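PDB 6FMX: phosphatidylglycerophosphatase B from Bacillus subtilis, which dephosphorylates phosphatidylglycerophosphate to phosphatidylglycerol in the cell membrane and also acts as an undecaprenyl pyrophosphate phosphatase. Local coordinates for residues S74-P79 with C146-I151; S183-G188 with T193-G198; A35-N40 with E116-V121. All coordinates share one frame; numbering follows the deposited sequence.

Contact 1: S74-P79 with C146-I151; sequences SSFLLP and CVYPVI. With OLC ((2R)-2,3-dihydroxypropyl (9Z)-octadec-9-enoate), chain B; OLC ((2R)-2,3-dihydroxypropyl (9Z)-octadec-9-enoate), chain F.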
loop_
_atom_site.group_PDB
_atom_site.type_symbol
_atom_site.label_atom_id
_atom_site.label_comp_id
_atom_site.label_asym_id
_atom_site.label_seq_id
_atom_site.Cartn_x
_atom_site.Cartn_y
_atom_site.Cartn_z
ATOM N N SER A 74 -8.367 -4.445 1.994
ATOM C CA SER A 74 -9.286 -3.326 2.160
ATOM C C SER A 74 -10.396 -3.660 3.148
ATOM O O SER A 74 -10.943 -2.759 3.797
ATOM C CB SER A 74 -9.865 -2.913 0.809
ATOM O OG SER A 74 -11.101 -3.552 0.582
ATOM N N SER A 75 -10.729 -4.946 3.290
ATOM C CA SER A 75 -11.704 -5.336 4.299
ATOM C C SER A 75 -11.180 -5.144 5.713
ATOM O O SER A 75 -11.983 -5.022 6.644
ATOM C CB SER A 75 -12.126 -6.789 4.097
ATOM O OG SER A 75 -11.110 -7.666 4.551
ATOM N N PHE A 76 -9.864 -5.122 5.896
ATOM C CA PHE A 76 -9.280 -4.800 7.191
ATOM C C PHE A 76 -9.061 -3.304 7.361
ATOM O O PHE A 76 -9.305 -2.765 8.445
ATOM C CB PHE A 76 -7.944 -5.528 7.354
ATOM C CG PHE A 76 -7.155 -5.110 8.563
ATOM C CD1 PHE A 76 -7.503 -5.566 9.826
ATOM C CD2 PHE A 76 -6.045 -4.293 8.435
ATOM C CE1 PHE A 76 -6.763 -5.194 10.944
ATOM C CE2 PHE A 76 -5.308 -3.919 9.538
ATOM C CZ PHE A 76 -5.663 -4.370 10.799
ATOM N N LEU A 77 -8.634 -2.618 6.301
ATOM C CA LEU A 77 -8.233 -1.224 6.435
ATOM C C LEU A 77 -9.420 -0.287 6.574
ATOM O O LEU A 77 -9.302 0.734 7.259
ATOM C CB LEU A 77 -7.371 -0.806 5.250
ATOM C CG LEU A 77 -6.005 -1.480 5.255
ATOM C CD1 LEU A 77 -5.370 -1.359 3.896
ATOM C CD2 LEU A 77 -5.098 -0.925 6.328
ATOM N N LEU A 78 -10.559 -0.590 5.944
ATOM C CA LEU A 78 -11.719 0.274 6.113
ATOM C C LEU A 78 -12.176 0.350 7.577
ATOM O O LEU A 78 -12.314 1.462 8.095
ATOM C CB LEU A 78 -12.853 -0.157 5.175
ATOM C CG LEU A 78 -14.131 0.679 5.252
ATOM C CD1 LEU A 78 -13.820 2.171 5.176
ATOM C CD2 LEU A 78 -15.110 0.279 4.148
ATOM N N PRO A 79 -12.399 -0.775 8.277
ATOM C CA PRO A 79 -12.717 -0.643 9.713
ATOM C C PRO A 79 -11.582 -0.055 10.524
ATOM O O PRO A 79 -11.846 0.640 11.514
ATOM C CB PRO A 79 -13.029 -2.086 10.147
ATOM C CG PRO A 79 -12.473 -2.951 9.077
ATOM C CD PRO A 79 -12.565 -2.161 7.816
ATOM N N CYS A 146 -0.292 3.534 1.066
ATOM C CA CYS A 146 -1.063 4.743 1.320
ATOM C C CYS A 146 -1.495 4.834 2.780
ATOM O O CYS A 146 -1.114 5.771 3.480
ATOM C CB CYS A 146 -2.286 4.779 0.400
ATOM S SG CYS A 146 -3.431 6.141 0.722
ATOM N N VAL A 147 -2.239 3.837 3.266
ATOM C CA VAL A 147 -2.956 3.990 4.528
ATOM C C VAL A 147 -2.006 4.020 5.723
ATOM O O VAL A 147 -2.197 4.814 6.653
ATOM C CB VAL A 147 -4.014 2.880 4.667
ATOM C CG1 VAL A 147 -4.676 2.948 6.035
ATOM C CG2 VAL A 147 -5.062 3.016 3.581
ATOM N N TYR A 148 -0.987 3.151 5.752
ATOM C CA TYR A 148 -0.179 3.122 6.971
ATOM C C TYR A 148 0.666 4.389 7.137
ATOM O O TYR A 148 0.737 4.913 8.258
ATOM C CB TYR A 148 0.675 1.844 7.037
ATOM C CG TYR A 148 -0.173 0.640 7.380
ATOM C CD1 TYR A 148 -0.734 0.503 8.645
ATOM C CD2 TYR A 148 -0.467 -0.314 6.430
ATOM C CE1 TYR A 148 -1.538 -0.578 8.955
ATOM C CE2 TYR A 148 -1.274 -1.396 6.727
ATOM C CZ TYR A 148 -1.803 -1.521 7.986
ATOM O OH TYR A 148 -2.602 -2.600 8.272
ATOM N N PRO A 149 1.315 4.925 6.094
ATOM C CA PRO A 149 1.948 6.247 6.264
ATOM C C PRO A 149 0.962 7.357 6.588
ATOM O O PRO A 149 1.303 8.278 7.349
ATOM C CB PRO A 149 2.644 6.483 4.918
ATOM C CG PRO A 149 2.863 5.117 4.367
ATOM C CD PRO A 149 1.685 4.303 4.803
ATOM N N VAL A 150 -0.255 7.298 6.038
ATOM C CA VAL A 150 -1.270 8.299 6.359
ATOM C C VAL A 150 -1.658 8.206 7.829
ATOM O O VAL A 150 -1.748 9.219 8.532
ATOM C CB VAL A 150 -2.493 8.132 5.442
ATOM C CG1 VAL A 150 -3.695 8.848 6.017
ATOM C CG2 VAL A 150 -2.188 8.669 4.064
ATOM N N ILE A 151 -1.918 6.985 8.307
ATOM C CA ILE A 151 -2.220 6.795 9.725
ATOM C C ILE A 151 -1.091 7.348 10.580
ATOM O O ILE A 151 -1.322 8.068 11.560
ATOM C CB ILE A 151 -2.475 5.306 10.023
ATOM C CG1 ILE A 151 -3.845 4.878 9.497
ATOM C CG2 ILE A 151 -2.337 5.032 11.527
ATOM C CD1 ILE A 151 -4.072 3.352 9.539
HETATM C C18 OLC B . -6.423 8.035 20.866
HETATM C C10 OLC B . -5.140 1.430 17.642
HETATM C C9 OLC B . -5.390 0.183 17.291
HETATM C C17 OLC B . -7.478 7.532 19.879
HETATM C C11 OLC B . -6.123 2.564 17.345
HETATM C C8 OLC B . -6.679 -0.189 16.562
HETATM C C24 OLC B . -12.981 -8.143 8.270
HETATM C C16 OLC B . -6.945 7.539 18.444
HETATM C C12 OLC B . -7.169 2.672 18.459
HETATM C C7 OLC B . -6.799 -1.703 16.426
HETATM C C15 OLC B . -6.255 6.214 18.133
HETATM C C13 OLC B . -7.212 4.092 19.023
HETATM C C6 OLC B . -8.099 -2.017 15.690
HETATM C C14 OLC B . -7.285 5.109 17.891
HETATM C C5 OLC B . -7.964 -3.334 14.922
HETATM C C4 OLC B . -8.503 -3.156 13.500
HETATM C C3 OLC B . -9.854 -3.851 13.342
HETATM C C2 OLC B . -10.118 -4.109 11.860
HETATM C C21 OLC B . -12.286 -6.542 10.073
HETATM C C1 OLC B . -11.281 -5.085 11.671
HETATM C C22 OLC B . -11.999 -7.888 9.408
HETATM O O19 OLC B . -12.296 -4.912 12.254
HETATM O O25 OLC B . -12.347 -8.880 7.255
HETATM O O23 OLC B . -10.700 -7.874 8.888
HETATM O O20 OLC B . -11.149 -6.184 10.811
HETATM C C10 OLC F . -15.394 10.345 3.575
HETATM C C9 OLC F . -15.187 9.299 2.779
HETATM C C11 OLC F . -15.638 11.711 2.979
HETATM C C8 OLC F . -15.197 9.477 1.281
HETATM C C24 OLC F . -13.355 -3.289 -1.804
HETATM C C12 OLC F . -14.312 12.449 2.840
HETATM C C7 OLC F . -15.606 8.168 0.616
HETATM C C6 OLC F . -15.146 6.969 1.436
HETATM C C5 OLC F . -14.674 5.836 0.531
HETATM C C4 OLC F . -15.171 4.488 1.039
HETATM C C3 OLC F . -14.105 3.412 0.866
HETATM C C2 OLC F . -14.248 2.711 -0.480
HETATM C C21 OLC F . -14.177 -0.972 -1.414
HETATM C C1 OLC F . -13.868 1.256 -0.335
HETATM C C22 OLC F . -12.937 -1.855 -1.500
HETATM O O19 OLC F . -13.619 0.786 0.763
HETATM O O25 OLC F . -13.751 -3.391 -3.176
HETATM O O23 OLC F . -12.081 -1.376 -2.543
HETATM O O20 OLC F . -13.793 0.399 -1.507
#
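Leu77 sets one methyl, CD2, against both Val147 and Tyr148. That methyl lies 3.9 Å from Val147 CG1 and 3.7 Å from Tyr148 CZ, the Leu77 and Tyr148 side chains crossing at about a right angle. Tyr148 reaches across with its outer end: its OH comes in the plane of the Phe76 ring, at the edge, 3.3 Å from Phe76 CE2. CG of Phe76 is anti to the backbone N (chi1 171°), which carries the ring toward Tyr148 although CB does not point at helix 139-158. The phenol oxygen is not left to apolar neighbours alone, because it is hydrogen-bonded to the carbonyl O of Leu71, just ahead of helix 74-92. One monoolein packs on Phe76 and Pro79, its O25 hydrogen-bonded to Ser75 OG at 3.2 Å; another touches Ser74 and Leu78. Val147 and Ser74 both touch Phe104 of helix 96-118, which closes another side. The axes of the two segments come within 11.5 Å at 22°, and the buried surface is a modest 171 Å². This is nearly parallel packing of two transmembrane helices, largely through apolar side chains, in the helical bundle of a membrane PAP2 phosphatase.

Contact 2: S183-G188 with T193-G198; sequences SRVYLG and TDVLGG. With WO4 (tungstate(VI)ion), chain G.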
loop_
_atom_site.group_PDB
_atom_site.type_symbol
_atom_site.label_atom_id
_atom_site.label_comp_id
_atom_site.label_asym_id
_atom_site.label_seq_id
_atom_site.Cartn_x
_atom_site.Cartn_y
_atom_site.Cartn_z
ATOM N N SER A 183 4.539 -10.157 1.103
ATOM C CA SER A 183 3.596 -11.259 1.251
ATOM C C SER A 183 2.831 -11.533 -0.039
ATOM O O SER A 183 2.515 -12.688 -0.325
ATOM C CB SER A 183 2.625 -10.965 2.402
ATOM O OG SER A 183 1.583 -10.087 1.997
ATOM N N ARG A 184 2.530 -10.500 -0.838
ATOM C CA ARG A 184 1.843 -10.753 -2.104
ATOM C C ARG A 184 2.724 -11.528 -3.072
ATOM O O ARG A 184 2.221 -12.349 -3.849
ATOM C CB ARG A 184 1.388 -9.443 -2.761
ATOM C CG ARG A 184 0.673 -8.473 -1.819
ATOM C CD ARG A 184 -0.502 -9.165 -1.136
ATOM N NE ARG A 184 -1.605 -9.432 -2.053
ATOM C CZ ARG A 184 -2.648 -10.204 -1.759
ATOM N NH1 ARG A 184 -2.729 -10.797 -0.574
ATOM N NH2 ARG A 184 -3.610 -10.387 -2.650
ATOM N N VAL A 185 4.033 -11.284 -3.047
ATOM C CA VAL A 185 4.930 -12.053 -3.901
ATOM C C VAL A 185 5.138 -13.447 -3.323
ATOM O O VAL A 185 5.078 -14.448 -4.046
ATOM C CB VAL A 185 6.264 -11.313 -4.091
ATOM C CG1 VAL A 185 7.175 -12.123 -4.988
ATOM C CG2 VAL A 185 6.020 -9.905 -4.684
ATOM N N TYR A 186 5.363 -13.532 -2.009
ATOM C CA TYR A 186 5.483 -14.822 -1.329
ATOM C C TYR A 186 4.281 -15.721 -1.604
ATOM O O TYR A 186 4.433 -16.917 -1.887
ATOM C CB TYR A 186 5.638 -14.601 0.184
ATOM C CG TYR A 186 5.742 -15.891 0.982
ATOM C CD1 TYR A 186 4.610 -16.628 1.304
ATOM C CD2 TYR A 186 6.971 -16.358 1.429
ATOM C CE1 TYR A 186 4.697 -17.809 2.017
ATOM C CE2 TYR A 186 7.067 -17.542 2.163
ATOM C CZ TYR A 186 5.922 -18.257 2.449
ATOM O OH TYR A 186 5.989 -19.435 3.159
ATOM N N LEU A 187 3.076 -15.179 -1.462
ATOM C CA LEU A 187 1.856 -15.962 -1.609
ATOM C C LEU A 187 1.491 -16.229 -3.065
ATOM O O LEU A 187 0.447 -16.838 -3.325
ATOM C CB LEU A 187 0.691 -15.266 -0.896
ATOM C CG LEU A 187 0.833 -15.134 0.622
ATOM C CD1 LEU A 187 -0.189 -14.163 1.192
ATOM C CD2 LEU A 187 0.712 -16.512 1.294
ATOM N N GLY A 188 2.310 -15.775 -4.009
ATOM C CA GLY A 188 2.126 -16.134 -5.401
ATOM C C GLY A 188 0.914 -15.544 -6.088
ATOM O O GLY A 188 0.380 -16.160 -7.020
ATOM N N THR A 193 6.741 -6.489 -9.680
ATOM C CA THR A 193 6.440 -5.202 -10.303
ATOM C C THR A 193 5.023 -4.734 -9.997
ATOM O O THR A 193 4.783 -3.520 -9.927
ATOM C CB THR A 193 6.661 -5.268 -11.815
ATOM O OG1 THR A 193 5.987 -6.414 -12.348
ATOM C CG2 THR A 193 8.148 -5.348 -12.124
ATOM N N ASP A 194 4.065 -5.659 -9.838
ATOM C CA ASP A 194 2.748 -5.260 -9.347
ATOM C C ASP A 194 2.863 -4.580 -7.992
ATOM O O ASP A 194 2.153 -3.605 -7.710
ATOM C CB ASP A 194 1.801 -6.456 -9.206
ATOM C CG ASP A 194 1.637 -7.250 -10.472
ATOM O OD1 ASP A 194 1.708 -6.665 -11.576
ATOM O OD2 ASP A 194 1.388 -8.471 -10.338
ATOM N N VAL A 195 3.729 -5.115 -7.129
ATOM C CA VAL A 195 3.888 -4.582 -5.780
ATOM C C VAL A 195 4.538 -3.204 -5.827
ATOM O O VAL A 195 4.076 -2.258 -5.175
ATOM C CB VAL A 195 4.700 -5.564 -4.920
ATOM C CG1 VAL A 195 5.140 -4.901 -3.616
ATOM C CG2 VAL A 195 3.868 -6.822 -4.643
ATOM N N LEU A 196 5.634 -3.078 -6.583
ATOM C CA LEU A 196 6.305 -1.788 -6.704
ATOM C C LEU A 196 5.383 -0.744 -7.327
ATOM O O LEU A 196 5.382 0.417 -6.906
ATOM C CB LEU A 196 7.591 -1.930 -7.524
ATOM C CG LEU A 196 8.722 -2.817 -7.004
ATOM C CD1 LEU A 196 9.846 -2.889 -8.020
ATOM C CD2 LEU A 196 9.247 -2.306 -5.691
ATOM N N GLY A 197 4.590 -1.139 -8.328
ATOM C CA GLY A 197 3.627 -0.214 -8.906
ATOM C C GLY A 197 2.613 0.279 -7.894
ATOM O O GLY A 197 2.294 1.470 -7.851
ATOM N N GLY A 198 2.090 -0.629 -7.065
ATOM C CA GLY A 198 1.146 -0.222 -6.039
ATOM C C GLY A 198 1.800 0.593 -4.942
ATOM O O GLY A 198 1.220 1.571 -4.456
HETATM W W WO4 G . -4.504 -7.613 -4.882
HETATM O O1 WO4 G . -4.486 -9.616 -5.252
HETATM O O2 WO4 G . -4.490 -6.548 -6.610
HETATM O O3 WO4 G . -6.257 -7.131 -3.964
HETATM O O4 WO4 G . -2.847 -7.173 -3.838
#
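Arg184 NH2 donates to O1 of the tungstate at 2.9 Å, with an N-H...O angle of 145°, and O1 lies in the guanidinium plane at its edge. The same group gives a second, weak bond from NE to tungstate O4 (3.1 Å, 130°), so two nitrogens of one guanidinium face one oxyanion. Arg184 NH1 is held by Thr69 OG1, a second-shell bond that would limit rotation of the guanidinium. Bends at chi2 and chi3 fold the chain away from helix 192-215 and toward the ion, although the CB itself points to that helix. Lys115, Arg122, Ser138 and the backbone N atoms of Gly139 and His140 also bond the tungstate. Apart from the ion, the two segments meet through Val195 CG2, which touches Val185 CG2 at 3.8 Å and Arg184 CB at 4.1 Å. With 89 Å² buried, the interface is small. Past helix 166-186, Gly188 closes a Schellman motif with positive phi, its N bonded back to Val185 O. Arg184, His190, the inferred nucleophile, and Asp194, inferred to stabilise it, belong to the sequence assigned as motif III of the PAP2 phosphatase active site, with tungstate where a substrate phosphate would probably sit.

Contact 3: A35-N40 with E116-V121; sequences AAIHTN and EWIERV. With OLC ((2R)-2,3-dihydroxypropyl (9Z)-octadec-9-enoate), chain D; OLC ((2R)-2,3-dihydroxypropyl (9Z)-octadec-9-enoate), chain C.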
loop_
_atom_site.group_PDB
_atom_site.type_symbol
_atom_site.label_atom_id
_atom_site.label_comp_id
_atom_site.label_asym_id
_atom_site.label_seq_id
_atom_site.Cartn_x
_atom_site.Cartn_y
_atom_site.Cartn_z
ATOM N N ALA A 35 5.007 0.709 -18.410
ATOM C CA ALA A 35 5.556 0.374 -19.714
ATOM C C ALA A 35 6.465 -0.845 -19.648
ATOM O O ALA A 35 6.384 -1.726 -20.511
ATOM C CB ALA A 35 6.324 1.572 -20.283
ATOM N N ALA A 36 7.301 -0.925 -18.611
ATOM C CA ALA A 36 8.323 -1.962 -18.553
ATOM C C ALA A 36 7.719 -3.353 -18.425
ATOM O O ALA A 36 8.313 -4.321 -18.906
ATOM C CB ALA A 36 9.284 -1.697 -17.394
ATOM N N ILE A 37 6.539 -3.477 -17.809
ATOM C CA ILE A 37 5.932 -4.795 -17.641
ATOM C C ILE A 37 5.522 -5.421 -18.966
ATOM O O ILE A 37 5.205 -6.619 -19.012
ATOM C CB ILE A 37 4.711 -4.732 -16.700
ATOM C CG1 ILE A 37 3.666 -3.737 -17.205
ATOM C CG2 ILE A 37 5.157 -4.346 -15.285
ATOM C CD1 ILE A 37 2.350 -3.854 -16.464
ATOM N N HIS A 38 5.520 -4.643 -20.043
ATOM C CA HIS A 38 5.229 -5.160 -21.370
ATOM C C HIS A 38 6.465 -5.656 -22.094
ATOM O O HIS A 38 6.351 -6.155 -23.218
ATOM C CB HIS A 38 4.534 -4.093 -22.212
ATOM C CG HIS A 38 3.168 -3.748 -21.720
ATOM N ND1 HIS A 38 2.038 -4.413 -22.145
ATOM C CD2 HIS A 38 2.749 -2.826 -20.822
ATOM C CE1 HIS A 38 0.979 -3.905 -21.539
ATOM N NE2 HIS A 38 1.384 -2.942 -20.731
ATOM N N THR A 39 7.635 -5.534 -21.489
ATOM C CA THR A 39 8.843 -6.085 -22.070
ATOM C C THR A 39 9.015 -7.519 -21.602
ATOM O O THR A 39 8.702 -7.867 -20.460
ATOM C CB THR A 39 10.068 -5.261 -21.684
ATOM O OG1 THR A 39 10.341 -5.436 -20.289
ATOM C CG2 THR A 39 9.804 -3.797 -21.954
ATOM N N ASN A 40 9.511 -8.357 -22.505
ATOM C CA ASN A 40 9.729 -9.744 -22.131
ATOM C C ASN A 40 10.823 -9.865 -21.072
ATOM O O ASN A 40 10.790 -10.782 -20.249
ATOM C CB ASN A 40 10.077 -10.557 -23.368
ATOM C CG ASN A 40 10.207 -12.021 -23.066
ATOM O OD1 ASN A 40 9.236 -12.698 -22.726
ATOM N ND2 ASN A 40 11.423 -12.507 -23.125
ATOM N N GLU A 116 -8.184 -2.530 -14.492
ATOM C CA GLU A 116 -9.064 -2.894 -15.596
ATOM C C GLU A 116 -8.599 -2.291 -16.910
ATOM O O GLU A 116 -8.937 -2.802 -17.984
ATOM C CB GLU A 116 -10.492 -2.455 -15.281
ATOM C CG GLU A 116 -11.190 -3.366 -14.289
ATOM C CD GLU A 116 -12.280 -2.672 -13.503
ATOM O OE1 GLU A 116 -12.751 -1.600 -13.943
ATOM O OE2 GLU A 116 -12.667 -3.198 -12.438
ATOM N N TRP A 117 -7.828 -1.209 -16.844
ATOM C CA TRP A 117 -7.254 -0.630 -18.051
ATOM C C TRP A 117 -6.069 -1.451 -18.543
ATOM O O TRP A 117 -5.928 -1.698 -19.747
ATOM C CB TRP A 117 -6.844 0.817 -17.767
ATOM C CG TRP A 117 -6.068 1.474 -18.846
ATOM C CD1 TRP A 117 -6.411 1.573 -20.162
ATOM C CD2 TRP A 117 -4.808 2.143 -18.707
ATOM N NE1 TRP A 117 -5.442 2.263 -20.853
ATOM C CE2 TRP A 117 -4.447 2.621 -19.981
ATOM C CE3 TRP A 117 -3.951 2.385 -17.629
ATOM C CZ2 TRP A 117 -3.266 3.321 -20.205
ATOM C CZ3 TRP A 117 -2.778 3.085 -17.856
ATOM C CH2 TRP A 117 -2.446 3.540 -19.132
ATOM N N ILE A 118 -5.234 -1.920 -17.617
ATOM C CA ILE A 118 -3.967 -2.554 -17.968
ATOM C C ILE A 118 -4.143 -4.052 -18.216
ATOM O O ILE A 118 -3.505 -4.620 -19.112
ATOM C CB ILE A 118 -2.945 -2.262 -16.855
ATOM C CG1 ILE A 118 -2.609 -0.766 -16.854
ATOM C CG2 ILE A 118 -1.695 -3.123 -17.018
ATOM C CD1 ILE A 118 -1.473 -0.399 -15.960
ATOM N N GLU A 119 -4.981 -4.716 -17.415
ATOM C CA GLU A 119 -5.397 -6.105 -17.655
ATOM C C GLU A 119 -4.221 -7.083 -17.634
ATOM O O GLU A 119 -4.118 -7.982 -18.479
ATOM C CB GLU A 119 -6.165 -6.227 -18.976
ATOM C CG GLU A 119 -7.523 -5.543 -18.982
ATOM C CD GLU A 119 -8.284 -5.772 -20.281
ATOM O OE1 GLU A 119 -7.723 -5.493 -21.364
ATOM O OE2 GLU A 119 -9.439 -6.241 -20.215
ATOM N N ARG A 120 -3.327 -6.931 -16.662
ATOM C CA ARG A 120 -2.235 -7.890 -16.548
ATOM C C ARG A 120 -2.727 -9.208 -15.959
ATOM O O ARG A 120 -3.490 -9.230 -14.989
ATOM C CB ARG A 120 -1.090 -7.339 -15.694
ATOM C CG ARG A 120 0.178 -8.183 -15.858
ATOM C CD ARG A 120 1.205 -7.946 -14.777
ATOM N NE ARG A 120 2.526 -8.455 -15.141
ATOM C CZ ARG A 120 3.647 -8.083 -14.531
ATOM N NH1 ARG A 120 3.594 -7.210 -13.526
ATOM N NH2 ARG A 120 4.816 -8.575 -14.915
ATOM N N VAL A 121 -2.269 -10.310 -16.555
ATOM C CA VAL A 121 -2.600 -11.646 -16.077
ATOM C C VAL A 121 -1.803 -11.943 -14.812
ATOM O O VAL A 121 -0.625 -11.582 -14.698
ATOM C CB VAL A 121 -2.321 -12.677 -17.191
ATOM C CG1 VAL A 121 -2.528 -14.078 -16.699
ATOM C CG2 VAL A 121 -3.213 -12.430 -18.400
HETATM C C18 OLC D . 11.801 8.940 -18.735
HETATM C C10 OLC D . 5.908 5.611 -21.099
HETATM C C9 OLC D . 4.592 5.625 -21.156
HETATM C C17 OLC D . 11.067 9.502 -17.521
HETATM C C11 OLC D . 6.618 5.498 -19.757
HETATM C C8 OLC D . 3.760 5.531 -19.879
HETATM C C24 OLC D . 1.791 -4.060 -26.293
HETATM C C16 OLC D . 9.655 9.903 -17.941
HETATM C C12 OLC D . 7.642 6.618 -19.621
HETATM C C7 OLC D . 2.389 4.926 -20.180
HETATM C C15 OLC D . 8.889 8.662 -18.396
HETATM C C13 OLC D . 6.993 7.971 -19.924
HETATM C C6 OLC D . 2.501 3.404 -20.188
HETATM C C14 OLC D . 7.570 9.084 -19.044
HETATM C C5 OLC D . 1.431 2.832 -21.115
HETATM C C4 OLC D . 1.769 1.386 -21.452
HETATM C C3 OLC D . 2.513 1.330 -22.782
HETATM C C2 OLC D . 2.830 -0.120 -23.127
HETATM C C21 OLC D . 0.503 -2.403 -24.985
HETATM C C1 OLC D . 1.610 -0.768 -23.775
HETATM C C22 OLC D . 0.673 -3.030 -26.353
HETATM O O19 OLC D . 0.538 -0.277 -23.657
HETATM O O25 OLC D . 1.281 -5.285 -26.740
HETATM O O23 OLC D . -0.524 -3.663 -26.700
HETATM O O20 OLC D . 1.741 -1.939 -24.528
HETATM C C18 OLC C . 12.537 8.327 -8.577
HETATM C C10 OLC C . 13.925 4.796 -11.876
HETATM C C9 OLC C . 14.022 3.555 -12.308
HETATM C C17 OLC C . 13.370 8.446 -9.854
HETATM C C11 OLC C . 12.668 5.636 -12.114
HETATM C C8 OLC C . 12.861 2.904 -13.058
HETATM C C24 OLC C . 15.249 -3.943 -21.195
HETATM C C16 OLC C . 12.972 9.657 -10.703
HETATM C C12 OLC C . 13.066 6.852 -12.954
HETATM C C7 OLC C . 13.084 1.393 -13.152
HETATM C C15 OLC C . 11.555 9.529 -11.264
HETATM C C13 OLC C . 11.949 7.879 -13.113
HETATM C C6 OLC C . 11.756 0.689 -13.434
HETATM C C14 OLC C . 11.265 8.119 -11.778
HETATM C C5 OLC C . 11.813 -0.741 -12.902
HETATM C C4 OLC C . 11.549 -1.716 -14.044
HETATM C C3 OLC C . 12.838 -1.927 -14.834
HETATM C C2 OLC C . 12.646 -1.356 -16.233
HETATM C C21 OLC C . 14.591 -2.857 -19.067
HETATM C C1 OLC C . 13.777 -1.858 -17.121
HETATM C C22 OLC C . 14.179 -3.115 -20.496
HETATM O O19 OLC C . 14.882 -1.919 -16.694
HETATM O O25 OLC C . 14.683 -4.483 -22.359
HETATM O O23 OLC C . 12.986 -3.835 -20.442
HETATM O O20 OLC C . 13.504 -2.252 -18.432
#
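This is a partly buried contact between two helix ends on what is inferred to be the extracellular side, where the chain leaving helix 21-36 meets the chain leaving helix 96-118; it buries 173 Å² and has no hydrogen bond across it. Ile37 carries it on one side, Ile118 and Arg120 on the other. The flat guanidinium of Arg120 lies over Ile37, whose CB stands 4.0 Å from the plane near its centre, while Ile37 CG2 comes 3.7 Å from Arg120 NH1. The other branch of Ile37 ends in CD1, which meets Ile118 CG2 at 4.1 Å, the two side chains crossing at about a right angle. With chi1 at 57°, Ile37 sets CG1 between its backbone N and carbonyl carbon, and its two branches serve the two partners separately. Arg120 reaches its place by an extended chain from CG to NE.

Ile37 sits in a bonded turn. Residues Ala36 to Thr39 make a type I beta turn, and the carbonyl O of Ala36 accepts from both Thr39 N and Thr39 OG1, the latter at 2.7 Å in the carbonyl plane. Thr39 is also the N-cap of helix 40-54, its OG1 bonded to Val42 N. Beside the turn, a monoolein ester oxygen, O20, sits over one face of the His38 ring, 3.4 Å above its plane.

Phe136 touches both isoleucines. Beyond them, Arg120 NH1 makes a salt bridge with Asp194 and probably a hydrogen bond with Thr193 OG1; NH2 makes a salt bridge with Asp46. A cation covered on one face by an aliphatic side chain and bonded to two carboxylates is consistent with a structural role, holding Asp194 in place.

From the N terminus, residues 35-40 come first, at the exit of helix 21-36, and residues 74-79 begin helix 74-92. Contact 3 then closes when the chain reaches residues 116-121, and contact 1 closes only later, at residues 146-151, so these two loops cross. Their centres are 26 Å apart and they do not touch. Contact 2 follows both in series, closing a short connection between helix 166-186 and helix 192-215. It meets contact 3 directly: Asp194 OD1 and Arg120 NH1 form a 2.8 Å salt bridge, joining motif III to motif I. Contact 1 joins helices 74-92 and 139-158, its centre about 17 Å from that of contact 2.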